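Local coordinates for protein MlnD (Bacillus methylotrophicus, PDB 5IL5) that forms the dehydratase domain of a trans-AT polyketide synthase of macrolactin biosynthesis, and probably removes water from beta-hydroxyacyl intermediates carried on the synthase, at residues 218-229 with 279-287. Numbering follows the deposited sequence.
Sequences IESVYQAVIYLA and LMELSGLVF
Phe287, which gives up more surface to the contact than any other residue, meets Tyr222 at one end of the packing between helix 218-229 and segment 279-287. Tyr222 OH lies in the plane of the phenyl ring at its edge, 3.6 Å from Phe287 CE1, and Tyr222 CE1 comes close to the same carbon. The two side chains approach at a slant, and no hydrogen bond links the segments. Ile226 CG1 lies over one face of the tyrosine ring, 4.0 Å above its plane and offset toward the rim. On the other side of the phenyl rim, Phe287 CE2 reaches Val225 CG1 at 3.5 Å and also touches the methyl group of Ala229. Phe287 and Val225 run past each other in opposite senses. With chi1 at 179°, Val225 sets CG1 opposite its backbone N, and this single methyl serves two partners: the phenyl rim and Leu285 CD2, 3.8 Å away.

Toward the start of the helix the contact becomes wholly apolar, with aliphatic groups meeting a thioether methyl. Ile218 CD1 lies 3.4 Å from Met280 CE and also touches Leu282 CD1, its side chain crossing both at roughly right angles. The methionine is extended through its first two torsions and bends at chi3 (70°), which turns its terminal methyl toward the isoleucine. Val221 adds a looser contact, CG1 to Leu282 CD2 at 4.3 Å.

The segment axes approach to 10.8 Å at a signed crossing angle of -38°, a spacing taken up by side chains that are buried, except for the partly exposed Phe287. Val221 and Val225 also rest on Val269 of the adjacent strand 266-272, extending the packing across the sheet. A long central helix with a curved antiparallel sheet wrapped round it is the signature of the hotdog fold, here the C-terminal one of the double-hotdog dehydratase domain.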
loop_
_atom_site.group_PDB
_atom_site.type_symbol
_atom_site.label_atom_id
_atom_site.label_comp_id
_atom_site.label_asym_id
_atom_site.label_seq_id
_atom_site.Cartn_x
_atom_site.Cartn_y
_atom_site.Cartn_z
ATOM N N ILE A 218 -7.919 6.068 -25.496
ATOM C CA ILE A 218 -6.516 6.390 -25.720
ATOM C C ILE A 218 -5.906 5.502 -26.798
ATOM O O ILE A 218 -4.915 5.891 -27.422
ATOM C CB ILE A 218 -5.728 6.314 -24.396
ATOM C CG1 ILE A 218 -4.322 6.906 -24.557
ATOM C CG2 ILE A 218 -5.625 4.880 -23.885
ATOM C CD1 ILE A 218 -4.281 8.410 -24.742
ATOM N N GLU A 219 -6.458 4.309 -27.036
ATOM C CA GLU A 219 -5.955 3.493 -28.137
ATOM C C GLU A 219 -6.418 4.025 -29.487
ATOM O O GLU A 219 -5.708 3.869 -30.485
ATOM C CB GLU A 219 -6.386 2.039 -27.965
ATOM C CG GLU A 219 -5.672 1.078 -28.899
ATOM C CD GLU A 219 -4.172 1.064 -28.705
ATOM O OE1 GLU A 219 -3.699 1.416 -27.605
ATOM O OE2 GLU A 219 -3.463 0.711 -29.665
ATOM N N SER A 220 -7.598 4.643 -29.545
ATOM C CA SER A 220 -7.977 5.377 -30.748
ATOM C C SER A 220 -6.942 6.442 -31.078
ATOM O O SER A 220 -6.635 6.680 -32.250
ATOM C CB SER A 220 -9.353 6.012 -30.566
ATOM O OG SER A 220 -10.365 5.027 -30.530
ATOM N N VAL A 221 -6.408 7.104 -30.053
ATOM C CA VAL A 221 -5.352 8.090 -30.255
ATOM C C VAL A 221 -4.177 7.457 -30.981
ATOM O O VAL A 221 -3.683 7.986 -31.982
ATOM C CB VAL A 221 -4.930 8.693 -28.901
ATOM C CG1 VAL A 221 -3.580 9.423 -29.002
ATOM C CG2 VAL A 221 -6.042 9.601 -28.368
ATOM N N TYR A 222 -3.718 6.307 -30.492
ATOM C CA TYR A 222 -2.603 5.625 -31.131
ATOM C C TYR A 222 -2.983 5.163 -32.531
ATOM O O TYR A 222 -2.187 5.288 -33.469
ATOM C CB TYR A 222 -2.144 4.455 -30.257
ATOM C CG TYR A 222 -0.859 3.813 -30.720
ATOM C CD1 TYR A 222 0.320 4.535 -30.721
ATOM C CD2 TYR A 222 -0.802 2.474 -31.078
ATOM C CE1 TYR A 222 1.505 3.974 -31.124
ATOM C CE2 TYR A 222 0.392 1.896 -31.469
ATOM C CZ TYR A 222 1.538 2.651 -31.491
ATOM O OH TYR A 222 2.715 2.060 -31.881
ATOM N N GLN A 223 -4.203 4.648 -32.698
ATOM C CA GLN A 223 -4.637 4.172 -34.008
ATOM C C GLN A 223 -4.624 5.297 -35.039
ATOM O O GLN A 223 -4.185 5.098 -36.177
ATOM C CB GLN A 223 -6.029 3.546 -33.896
ATOM C CG GLN A 223 -6.029 2.148 -33.289
ATOM C CD GLN A 223 -7.400 1.694 -32.828
ATOM O OE1 GLN A 223 -8.416 2.211 -33.274
ATOM N NE2 GLN A 223 -7.432 0.727 -31.923
ATOM N N ALA A 224 -5.110 6.483 -34.661
ATOM C CA ALA A 224 -5.082 7.629 -35.566
ATOM C C ALA A 224 -3.667 7.915 -36.053
ATOM O O ALA A 224 -3.451 8.192 -37.239
ATOM C CB ALA A 224 -5.664 8.857 -34.868
ATOM N N VAL A 225 -2.689 7.855 -35.149
ATOM C CA VAL A 225 -1.302 8.110 -35.516
ATOM C C VAL A 225 -0.795 7.049 -36.483
ATOM O O VAL A 225 -0.127 7.362 -37.477
ATOM C CB VAL A 225 -0.434 8.188 -34.249
ATOM C CG1 VAL A 225 1.026 8.426 -34.600
ATOM C CG2 VAL A 225 -0.955 9.288 -33.332
ATOM N N ILE A 226 -1.096 5.778 -36.212
ATOM C CA ILE A 226 -0.637 4.711 -37.096
ATOM C C ILE A 226 -1.215 4.896 -38.489
ATOM O O ILE A 226 -0.583 4.551 -39.496
ATOM C CB ILE A 226 -1.047 3.340 -36.531
ATOM C CG1 ILE A 226 -0.462 3.082 -35.151
ATOM C CG2 ILE A 226 -0.611 2.221 -37.469
ATOM C CD1 ILE A 226 -1.218 2.001 -34.449
ATOM N N TYR A 227 -2.427 5.444 -38.567
ATOM C CA TYR A 227 -3.077 5.627 -39.856
ATOM C C TYR A 227 -2.384 6.714 -40.668
ATOM O O TYR A 227 -2.142 6.549 -41.869
ATOM C CB TYR A 227 -4.555 5.950 -39.642
ATOM C CG TYR A 227 -5.358 5.851 -40.907
ATOM C CD1 TYR A 227 -5.945 4.651 -41.285
ATOM C CD2 TYR A 227 -5.512 6.949 -41.740
ATOM C CE1 TYR A 227 -6.669 4.551 -42.450
ATOM C CE2 TYR A 227 -6.234 6.858 -42.905
ATOM C CZ TYR A 227 -6.809 5.659 -43.257
ATOM O OH TYR A 227 -7.531 5.571 -44.422
ATOM N N LEU A 228 -2.064 7.838 -40.026
ATOM C CA LEU A 228 -1.296 8.886 -40.689
ATOM C C LEU A 228 0.119 8.426 -40.992
ATOM O O LEU A 228 0.622 8.633 -42.100
ATOM C CB LEU A 228 -1.244 10.142 -39.832
ATOM C CG LEU A 228 -2.509 10.992 -39.723
ATOM C CD1 LEU A 228 -2.128 12.291 -39.031
ATOM C CD2 LEU A 228 -3.199 11.238 -41.062
ATOM N N ALA A 229 0.770 7.776 -40.025
ATOM C CA ALA A 229 2.166 7.395 -40.199
ATOM C C ALA A 229 2.311 6.237 -41.183
ATOM O O ALA A 229 3.234 6.227 -42.008
ATOM C CB ALA A 229 2.759 7.031 -38.839
ATOM N N LEU A 279 -10.561 17.598 -24.989
ATOM C CA LEU A 279 -10.624 16.940 -23.691
ATOM C C LEU A 279 -9.269 16.431 -23.234
ATOM O O LEU A 279 -9.029 16.333 -22.026
ATOM C CB LEU A 279 -11.596 15.751 -23.742
ATOM C CG LEU A 279 -12.987 15.992 -24.333
ATOM C CD1 LEU A 279 -13.757 14.697 -24.533
ATOM C CD2 LEU A 279 -13.767 16.914 -23.429
ATOM N N MET A 280 -8.393 16.085 -24.176
ATOM C CA MET A 280 -7.068 15.567 -23.871
ATOM C C MET A 280 -6.176 15.812 -25.081
ATOM O O MET A 280 -6.626 15.686 -26.221
ATOM C CB MET A 280 -7.120 14.073 -23.524
ATOM C CG MET A 280 -5.774 13.445 -23.203
ATOM S SD MET A 280 -5.938 11.739 -22.628
ATOM C CE MET A 280 -6.429 10.935 -24.139
ATOM N N GLU A 281 -4.924 16.172 -24.822
ATOM C CA GLU A 281 -3.961 16.508 -25.862
ATOM C C GLU A 281 -2.733 15.632 -25.684
ATOM O O GLU A 281 -2.208 15.528 -24.572
ATOM C CB GLU A 281 -3.570 17.997 -25.788
ATOM C CG GLU A 281 -2.522 18.435 -26.805
ATOM C CD GLU A 281 -2.066 19.866 -26.600
ATOM O OE1 GLU A 281 -2.467 20.476 -25.584
ATOM O OE2 GLU A 281 -1.295 20.366 -27.453
ATOM N N LEU A 282 -2.266 15.020 -26.771
ATOM C CA LEU A 282 -0.943 14.398 -26.806
ATOM C C LEU A 282 -0.105 15.097 -27.864
ATOM O O LEU A 282 -0.361 14.958 -29.065
ATOM C CB LEU A 282 -1.006 12.897 -27.093
ATOM C CG LEU A 282 -1.271 12.006 -25.887
ATOM C CD1 LEU A 282 -2.757 11.940 -25.619
ATOM C CD2 LEU A 282 -0.664 10.626 -26.101
ATOM N N SER A 283 0.911 15.809 -27.410
ATOM C CA SER A 283 1.769 16.590 -28.280
ATOM C C SER A 283 3.095 15.872 -28.512
ATOM O O SER A 283 3.606 15.166 -27.639
ATOM C CB SER A 283 2.017 17.966 -27.662
ATOM O OG SER A 283 2.634 18.840 -28.590
ATOM N N GLY A 284 3.655 16.081 -29.698
ATOM C CA GLY A 284 4.996 15.620 -30.016
ATOM C C GLY A 284 5.246 14.140 -29.813
ATOM O O GLY A 284 6.310 13.759 -29.309
ATOM N N LEU A 285 4.304 13.293 -30.217
ATOM C CA LEU A 285 4.563 11.860 -30.278
ATOM C C LEU A 285 5.525 11.561 -31.422
ATOM O O LEU A 285 5.299 11.990 -32.558
ATOM C CB LEU A 285 3.255 11.088 -30.476
ATOM C CG LEU A 285 3.309 9.554 -30.551
ATOM C CD1 LEU A 285 1.988 8.930 -30.121
ATOM C CD2 LEU A 285 3.691 9.068 -31.948
ATOM N N VAL A 286 6.598 10.823 -31.121
ATOM C CA VAL A 286 7.632 10.494 -32.097
ATOM C C VAL A 286 7.946 9.005 -32.012
ATOM O O VAL A 286 8.142 8.468 -30.916
ATOM C CB VAL A 286 8.910 11.327 -31.879
ATOM C CG1 VAL A 286 9.853 11.158 -33.057
ATOM C CG2 VAL A 286 8.564 12.797 -31.680
ATOM N N PHE A 287 8.001 8.343 -33.164
ATOM C CA PHE A 287 8.325 6.920 -33.214
ATOM C C PHE A 287 9.833 6.699 -33.168
ATOM O O PHE A 287 10.595 7.366 -33.873
ATOM C CB PHE A 287 7.749 6.284 -34.476
ATOM C CG PHE A 287 6.288 5.991 -34.392
ATOM C CD1 PHE A 287 5.834 4.876 -33.708
ATOM C CD2 PHE A 287 5.363 6.825 -34.992
ATOM C CE1 PHE A 287 4.485 4.596 -33.627
ATOM C CE2 PHE A 287 4.013 6.551 -34.915
ATOM C CZ PHE A 287 3.574 5.436 -34.229
#